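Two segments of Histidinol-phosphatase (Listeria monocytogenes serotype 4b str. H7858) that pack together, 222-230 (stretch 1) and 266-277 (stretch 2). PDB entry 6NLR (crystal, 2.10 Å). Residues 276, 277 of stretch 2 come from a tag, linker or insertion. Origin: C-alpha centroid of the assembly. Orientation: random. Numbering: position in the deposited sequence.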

ATOM      1  N   ASP A 222      -7.652  -0.573   2.254  1.00 23.53           N
ATOM      2  CA  ASP A 222      -7.244   0.366   1.179  1.00 23.72           C
ATOM      3  C   ASP A 222      -7.945  -0.091  -0.099  1.00 24.12           C
ATOM      4  O   ASP A 222      -7.611  -1.193  -0.580  1.00 26.40           O
ATOM      5  CB  ASP A 222      -5.715   0.337   1.105  1.00 23.81           C
ATOM      6  CG  ASP A 222      -4.999   1.210   0.079  1.00 25.53           C
ATOM      7  OD1 ASP A 222      -5.400   2.373  -0.077  1.00 28.04           O
ATOM      8  OD2 ASP A 222      -3.985   0.713  -0.505  1.00 26.95           O
ATOM      9  N   PHE A 223      -8.913   0.670  -0.600  1.00 23.47           N
ATOM     10  CA  PHE A 223      -9.514   0.411  -1.933  1.00 23.10           C
ATOM     11  C   PHE A 223      -8.667   1.219  -2.915  1.00 22.51           C
ATOM     12  O   PHE A 223      -8.898   2.431  -3.100  1.00 22.51           O
ATOM     13  CB  PHE A 223     -10.999   0.771  -2.004  1.00 26.55           C
ATOM     14  CG  PHE A 223     -11.617   0.486  -3.351  1.00 30.08           C
ATOM     15  CD1 PHE A 223     -11.418   1.339  -4.437  1.00 34.49           C
ATOM     16  CD2 PHE A 223     -12.393  -0.640  -3.549  1.00 36.70           C
ATOM     17  CE1 PHE A 223     -11.993   1.086  -5.668  1.00 37.96           C
ATOM     18  CE2 PHE A 223     -12.955  -0.904  -4.793  1.00 41.21           C
ATOM     19  CZ  PHE A 223     -12.754  -0.045  -5.853  1.00 39.49           C
ATOM     20  N   ASN A 224      -7.665   0.553  -3.487  1.00 20.88           N
ATOM     21  CA  ASN A 224      -6.536   1.219  -4.176  1.00 21.51           C
ATOM     22  C   ASN A 224      -6.755   1.185  -5.703  1.00 23.17           C
ATOM     23  O   ASN A 224      -6.834   0.088  -6.292  1.00 21.67           O
ATOM     24  CB  ASN A 224      -5.249   0.606  -3.655  1.00 21.88           C
ATOM     25  CG  ASN A 224      -4.000   1.310  -4.128  1.00 24.35           C
ATOM     26  OD1 ASN A 224      -3.881   1.645  -5.309  1.00 22.14           O
ATOM     27  ND2 ASN A 224      -3.076   1.526  -3.201  1.00 20.60           N
ATOM     28  N   THR A 225      -6.847   2.355  -6.325  1.00 21.22           N
ATOM     29  CA  THR A 225      -7.161   2.519  -7.766  1.00 24.69           C
ATOM     30  C   THR A 225      -5.898   2.588  -8.622  1.00 24.90           C
ATOM     31  O   THR A 225      -6.041   2.594  -9.865  1.00 23.89           O
ATOM     32  CB  THR A 225      -8.073   3.727  -7.995  1.00 25.57           C
ATOM     33  OG1 THR A 225      -7.382   4.891  -7.503  1.00 28.73           O
ATOM     34  CG2 THR A 225      -9.416   3.509  -7.318  1.00 25.50           C
ATOM     35  N   ALA A 226      -4.708   2.548  -8.026  1.00 23.89           N
ATOM     36  CA  ALA A 226      -3.435   2.678  -8.782  1.00 27.10           C
ATOM     37  C   ALA A 226      -3.354   1.609  -9.885  1.00 27.11           C
ATOM     38  O   ALA A 226      -2.824   1.910 -10.943  1.00 29.30           O
ATOM     39  CB  ALA A 226      -2.254   2.573  -7.853  1.00 26.06           C
ATOM     40  N   GLY A 227      -3.841   0.398  -9.616  1.00 32.04           N
ATOM     41  CA  GLY A 227      -3.762  -0.744 -10.543  1.00 32.70           C
ATOM     42  C   GLY A 227      -4.439  -0.456 -11.870  1.00 34.24           C
ATOM     43  O   GLY A 227      -3.967  -1.008 -12.907  1.00 33.21           O
ATOM     44  N   LEU A 228      -5.488   0.384 -11.873  1.00 37.15           N
ATOM     45  CA  LEU A 228      -6.232   0.763 -13.108  1.00 37.81           C
ATOM     46  C   LEU A 228      -5.281   1.486 -14.076  1.00 41.64           C
ATOM     47  O   LEU A 228      -5.526   1.449 -15.288  1.00 39.49           O
ATOM     48  CB  LEU A 228      -7.424   1.662 -12.743  1.00 39.43           C
ATOM     49  CG  LEU A 228      -8.529   1.025 -11.895  1.00 35.58           C
ATOM     50  CD1 LEU A 228      -9.569   2.076 -11.520  1.00 38.26           C
ATOM     51  CD2 LEU A 228      -9.170  -0.168 -12.611  1.00 35.70           C
ATOM     52  N   PHE A 229      -4.241   2.152 -13.560  1.00 38.28           N
ATOM     53  CA  PHE A 229      -3.327   3.033 -14.338  1.00 45.50           C
ATOM     54  C   PHE A 229      -1.941   2.382 -14.502  1.00 46.32           C
ATOM     55  O   PHE A 229      -1.032   3.059 -15.012  1.00 42.22           O
ATOM     56  CB  PHE A 229      -3.322   4.412 -13.671  1.00 42.99           C
ATOM     57  CG  PHE A 229      -4.720   4.984 -13.574  1.00 42.83           C
ATOM     58  CD1 PHE A 229      -5.274   5.673 -14.643  1.00 42.91           C
ATOM     59  CD2 PHE A 229      -5.519   4.757 -12.460  1.00 39.34           C
ATOM     60  CE1 PHE A 229      -6.572   6.159 -14.589  1.00 41.03           C
ATOM     61  CE2 PHE A 229      -6.829   5.227 -12.412  1.00 40.15           C
ATOM     62  CZ  PHE A 229      -7.354   5.919 -13.484  1.00 39.77           C
ATOM     63  N   LYS A 230      -1.775   1.122 -14.078  1.00 44.60           N
ATOM     64  CA  LYS A 230      -0.533   0.341 -14.332  1.00 50.45           C
ATOM     65  C   LYS A 230      -0.739  -0.455 -15.616  1.00 50.54           C
ATOM     66  O   LYS A 230      -1.709  -1.200 -15.747  1.00 50.96           O
ATOM     67  CB  LYS A 230      -0.164  -0.563 -13.150  1.00 48.05           C
ATOM     68  CG  LYS A 230      -0.038   0.144 -11.810  1.00 54.46           C
ATOM     69  CD  LYS A 230       0.942   1.305 -11.790  1.00 58.55           C
ATOM     70  CE  LYS A 230       0.983   1.961 -10.419  1.00 65.17           C
ATOM     71  NZ  LYS A 230       1.898   3.126 -10.357  1.00 70.97           N
TER
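Stretch 2 (266-277) GRGYSTYCQKLE

Stretch 2 enters the contact through a type II β turn from G266 to Y269, closed by a hydrogen bond from Y269 N to G266 O (3.2 Å), and continues as a helix beginning at Y269, with G268 at the N-cap. The helix crosses the strand that includes D222, F223 and N224 at 124° between N-to-C directions, with the axes 9.7 Å apart at closest approach, so the two run obliquely antiparallel, F223 lying near Y272 and T225 near G268.

In the strand, D222 and N224 make no contact with stretch 2, whereas F223 projects toward it. The F223 ring packs against the helix at Y272, K275 and L276: F223 CE1 lies 3.3 Å from Y272 CA, and the Y272 ring presents its edge to the F223 face in an offset edge-to-face pair, with centroids 5.2 Å apart and planes at 62°. K275 CD reaches the edge of the same ring, 3.7 Å from F223 CZ, and the tag residue L276 places CD2 3.9 Å from F223 CD2.

At T225 the backbones draw closest, with its CA 5.5 Å from G268 CA. T225 OG1 donates a hydrogen bond to R267 O (2.9 Å), tying the chain to the turn just before the helix. G268 has positive phi, and a CB there would clash with T225 CB; its lack of a side chain permits this close approach.

The chain then turns through a 3-10 segment that includes L228 and F229. R267 extends along it, its NH2 3.4 Å from A226 CB. L228 CD1 packs 3.9 Å from T271 CG2, while F229 CD2 lies 3.5 Å from R267 CD and F229 CZ approaches G268 N at 3.8 Å. Finally, one water accepts hydrogen bonds from K230 NZ and R267 NH2, both at 2.9 Å, bridging the two stretches.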

ATOM      1  N   GLY A 266      -7.280  11.947  -7.518  1.00 27.06           N
ATOM      2  CA  GLY A 266      -8.685  11.673  -7.872  1.00 26.34           C
ATOM      3  C   GLY A 266      -8.830  10.479  -8.810  1.00 26.74           C
ATOM      4  O   GLY A 266      -9.957  10.132  -9.114  1.00 25.98           O
ATOM      5  N   ARG A 267      -7.744   9.830  -9.242  1.00 25.00           N
ATOM      6  CA  ARG A 267      -7.842   8.827 -10.336  1.00 27.49           C
ATOM      7  C   ARG A 267      -8.711   7.645  -9.863  1.00 25.17           C
ATOM      8  O   ARG A 267      -8.574   7.203  -8.702  1.00 23.98           O
ATOM      9  CB  ARG A 267      -6.448   8.385 -10.803  1.00 28.06           C
ATOM     10  CG  ARG A 267      -5.685   7.549  -9.783  1.00 27.25           C
ATOM     11  CD  ARG A 267      -4.288   7.258 -10.295  1.00 30.85           C
ATOM     12  NE  ARG A 267      -3.422   6.683  -9.270  1.00 26.79           N
ATOM     13  CZ  ARG A 267      -2.176   6.277  -9.491  1.00 28.91           C
ATOM     14  NH1 ARG A 267      -1.663   6.329 -10.712  1.00 30.04           N
ATOM     15  NH2 ARG A 267      -1.443   5.806  -8.494  1.00 27.32           N
ATOM     16  N   GLY A 268      -9.605   7.172 -10.725  1.00 28.41           N
ATOM     17  CA  GLY A 268     -10.461   5.996 -10.469  1.00 28.20           C
ATOM     18  C   GLY A 268     -11.478   6.239  -9.340  1.00 29.66           C
ATOM     19  O   GLY A 268     -12.113   5.254  -8.874  1.00 27.81           O
ATOM     20  N   TYR A 269     -11.727   7.489  -8.940  1.00 28.33           N
ATOM     21  CA  TYR A 269     -12.669   7.741  -7.828  1.00 28.22           C
ATOM     22  C   TYR A 269     -14.068   7.229  -8.200  1.00 28.19           C
ATOM     23  O   TYR A 269     -14.702   6.595  -7.293  1.00 28.51           O
ATOM     24  CB  TYR A 269     -12.714   9.195  -7.380  1.00 26.92           C
ATOM     25  CG  TYR A 269     -13.500   9.323  -6.109  1.00 26.98           C
ATOM     26  CD1 TYR A 269     -12.919   8.981  -4.907  1.00 25.95           C
ATOM     27  CD2 TYR A 269     -14.828   9.742  -6.113  1.00 30.32           C
ATOM     28  CE1 TYR A 269     -13.606   9.085  -3.719  1.00 27.86           C
ATOM     29  CE2 TYR A 269     -15.547   9.834  -4.933  1.00 30.32           C
ATOM     30  CZ  TYR A 269     -14.938   9.477  -3.737  1.00 31.33           C
ATOM     31  OH  TYR A 269     -15.632   9.552  -2.568  1.00 32.73           O
ATOM     32  N   SER A 270     -14.554   7.488  -9.422  1.00 28.73           N
ATOM     33  CA  SER A 270     -15.915   7.030  -9.842  1.00 30.28           C
ATOM     34  C   SER A 270     -15.959   5.503  -9.762  1.00 28.51           C
ATOM     35  O   SER A 270     -17.022   4.971  -9.397  1.00 28.49           O
ATOM     36  CB  SER A 270     -16.354   7.490 -11.220  1.00 34.42           C
ATOM     37  OG  SER A 270     -17.664   6.937 -11.558  1.00 40.16           O
ATOM     38  N   THR A 271     -14.855   4.821 -10.092  1.00 27.91           N
ATOM     39  CA  THR A 271     -14.784   3.339 -10.100  1.00 28.68           C
ATOM     40  C   THR A 271     -14.922   2.844  -8.662  1.00 28.55           C
ATOM     41  O   THR A 271     -15.619   1.834  -8.482  1.00 25.66           O
ATOM     42  CB  THR A 271     -13.499   2.825 -10.760  1.00 27.09           C
ATOM     43  OG1 THR A 271     -13.561   3.237 -12.126  1.00 31.85           O
ATOM     44  CG2 THR A 271     -13.309   1.326 -10.653  1.00 25.72           C
ATOM     45  N   TYR A 272     -14.327   3.554  -7.705  1.00 27.36           N
ATOM     46  CA  TYR A 272     -14.464   3.233  -6.263  1.00 29.84           C
ATOM     47  C   TYR A 272     -15.943   3.281  -5.869  1.00 29.61           C
ATOM     48  O   TYR A 272     -16.436   2.315  -5.289  1.00 32.16           O
ATOM     49  CB  TYR A 272     -13.589   4.160  -5.416  1.00 30.28           C
ATOM     50  CG  TYR A 272     -14.024   4.347  -3.984  1.00 30.84           C
ATOM     51  CD1 TYR A 272     -13.803   3.357  -3.049  1.00 32.91           C
ATOM     52  CD2 TYR A 272     -14.642   5.513  -3.565  1.00 31.37           C
ATOM     53  CE1 TYR A 272     -14.219   3.498  -1.731  1.00 34.58           C
ATOM     54  CE2 TYR A 272     -15.039   5.685  -2.249  1.00 30.59           C
ATOM     55  CZ  TYR A 272     -14.822   4.677  -1.330  1.00 31.91           C
ATOM     56  OH  TYR A 272     -15.191   4.845  -0.031  1.00 34.51           O
ATOM     57  N   CYS A 273     -16.602   4.407  -6.114  1.00 30.49           N
ATOM     58  CA  CYS A 273     -18.027   4.604  -5.737  1.00 36.00           C
ATOM     59  C   CYS A 273     -18.877   3.479  -6.329  1.00 36.30           C
ATOM     60  O   CYS A 273     -19.601   2.846  -5.543  1.00 37.09           O
ATOM     61  CB  CYS A 273     -18.529   5.975  -6.161  1.00 37.11           C
ATOM     62  SG  CYS A 273     -17.552   7.240  -5.319  1.00 44.08           S
ATOM     63  N   GLN A 274     -18.725   3.196  -7.631  1.00 35.06           N
ATOM     64  CA  GLN A 274     -19.558   2.189  -8.352  1.00 34.19           C
ATOM     65  C   GLN A 274     -19.233   0.785  -7.829  1.00 32.69           C
ATOM     66  O   GLN A 274     -20.171  -0.006  -7.666  1.00 28.27           O
ATOM     67  CB  GLN A 274     -19.345   2.282  -9.867  1.00 34.83           C
ATOM     68  CG  GLN A 274     -19.756   3.621 -10.462  1.00 37.31           C
ATOM     69  CD  GLN A 274     -21.160   3.981 -10.046  1.00 41.62           C
ATOM     70  OE1 GLN A 274     -21.395   4.970  -9.363  1.00 50.41           O
ATOM     71  NE2 GLN A 274     -22.100   3.147 -10.431  1.00 44.80           N
ATOM     72  N   LYS A 275     -17.950   0.483  -7.571  1.00 33.43           N
ATOM     73  CA  LYS A 275     -17.511  -0.902  -7.224  1.00 38.83           C
ATOM     74  C   LYS A 275     -18.053  -1.284  -5.832  1.00 41.52           C
ATOM     75  O   LYS A 275     -18.282  -2.484  -5.609  1.00 39.77           O
ATOM     76  CB  LYS A 275     -15.985  -1.062  -7.302  1.00 35.43           C
ATOM     77  CG  LYS A 275     -15.511  -2.500  -7.438  1.00 33.54           C
ATOM     78  CD  LYS A 275     -14.118  -2.669  -8.035  1.00 34.28           C
ATOM     79  CE  LYS A 275     -14.044  -2.575  -9.544  1.00 34.71           C
ATOM     80  NZ  LYS A 275     -12.723  -3.064 -10.036  1.00 34.09           N
ATOM     81  N   LEU A 276     -18.264  -0.293  -4.954  1.00 46.38           N
ATOM     82  CA  LEU A 276     -18.850  -0.456  -3.595  1.00 47.90           C
ATOM     83  C   LEU A 276     -20.359  -0.743  -3.682  1.00 52.16           C
ATOM     84  O   LEU A 276     -20.830  -1.453  -2.805  1.00 60.68           O
ATOM     85  CB  LEU A 276     -18.552   0.788  -2.739  1.00 43.72           C
ATOM     86  CG  LEU A 276     -17.316   0.678  -1.846  1.00 42.13           C
ATOM     87  CD1 LEU A 276     -17.585  -0.229  -0.662  1.00 45.80           C
ATOM     88  CD2 LEU A 276     -16.113   0.149  -2.605  1.00 47.44           C
ATOM     89  N   GLU A 277     -21.099  -0.258  -4.683  1.00 60.27           N
ATOM     90  CA  GLU A 277     -22.595  -0.346  -4.672  1.00 68.09           C
ATOM     91  C   GLU A 277     -23.074  -1.790  -4.905  1.00 63.72           C
ATOM     92  O   GLU A 277     -22.784  -2.515  -5.855  1.00 65.70           O
ATOM     93  CB  GLU A 277     -23.202   0.631  -5.675  1.00 72.70           C
ATOM     94  CG  GLU A 277     -23.040   2.076  -5.240  1.00 76.21           C
ATOM     95  CD  GLU A 277     -23.844   3.072  -6.055  1.00 88.65           C
ATOM     96  OE1 GLU A 277     -24.909   2.683  -6.594  1.00 86.01           O
ATOM     97  OE2 GLU A 277     -23.403   4.238  -6.151  1.00 95.22           O
TER
HETATM   98  O   HOH W   1       1.219   4.729  -8.009  1.00 42.71           O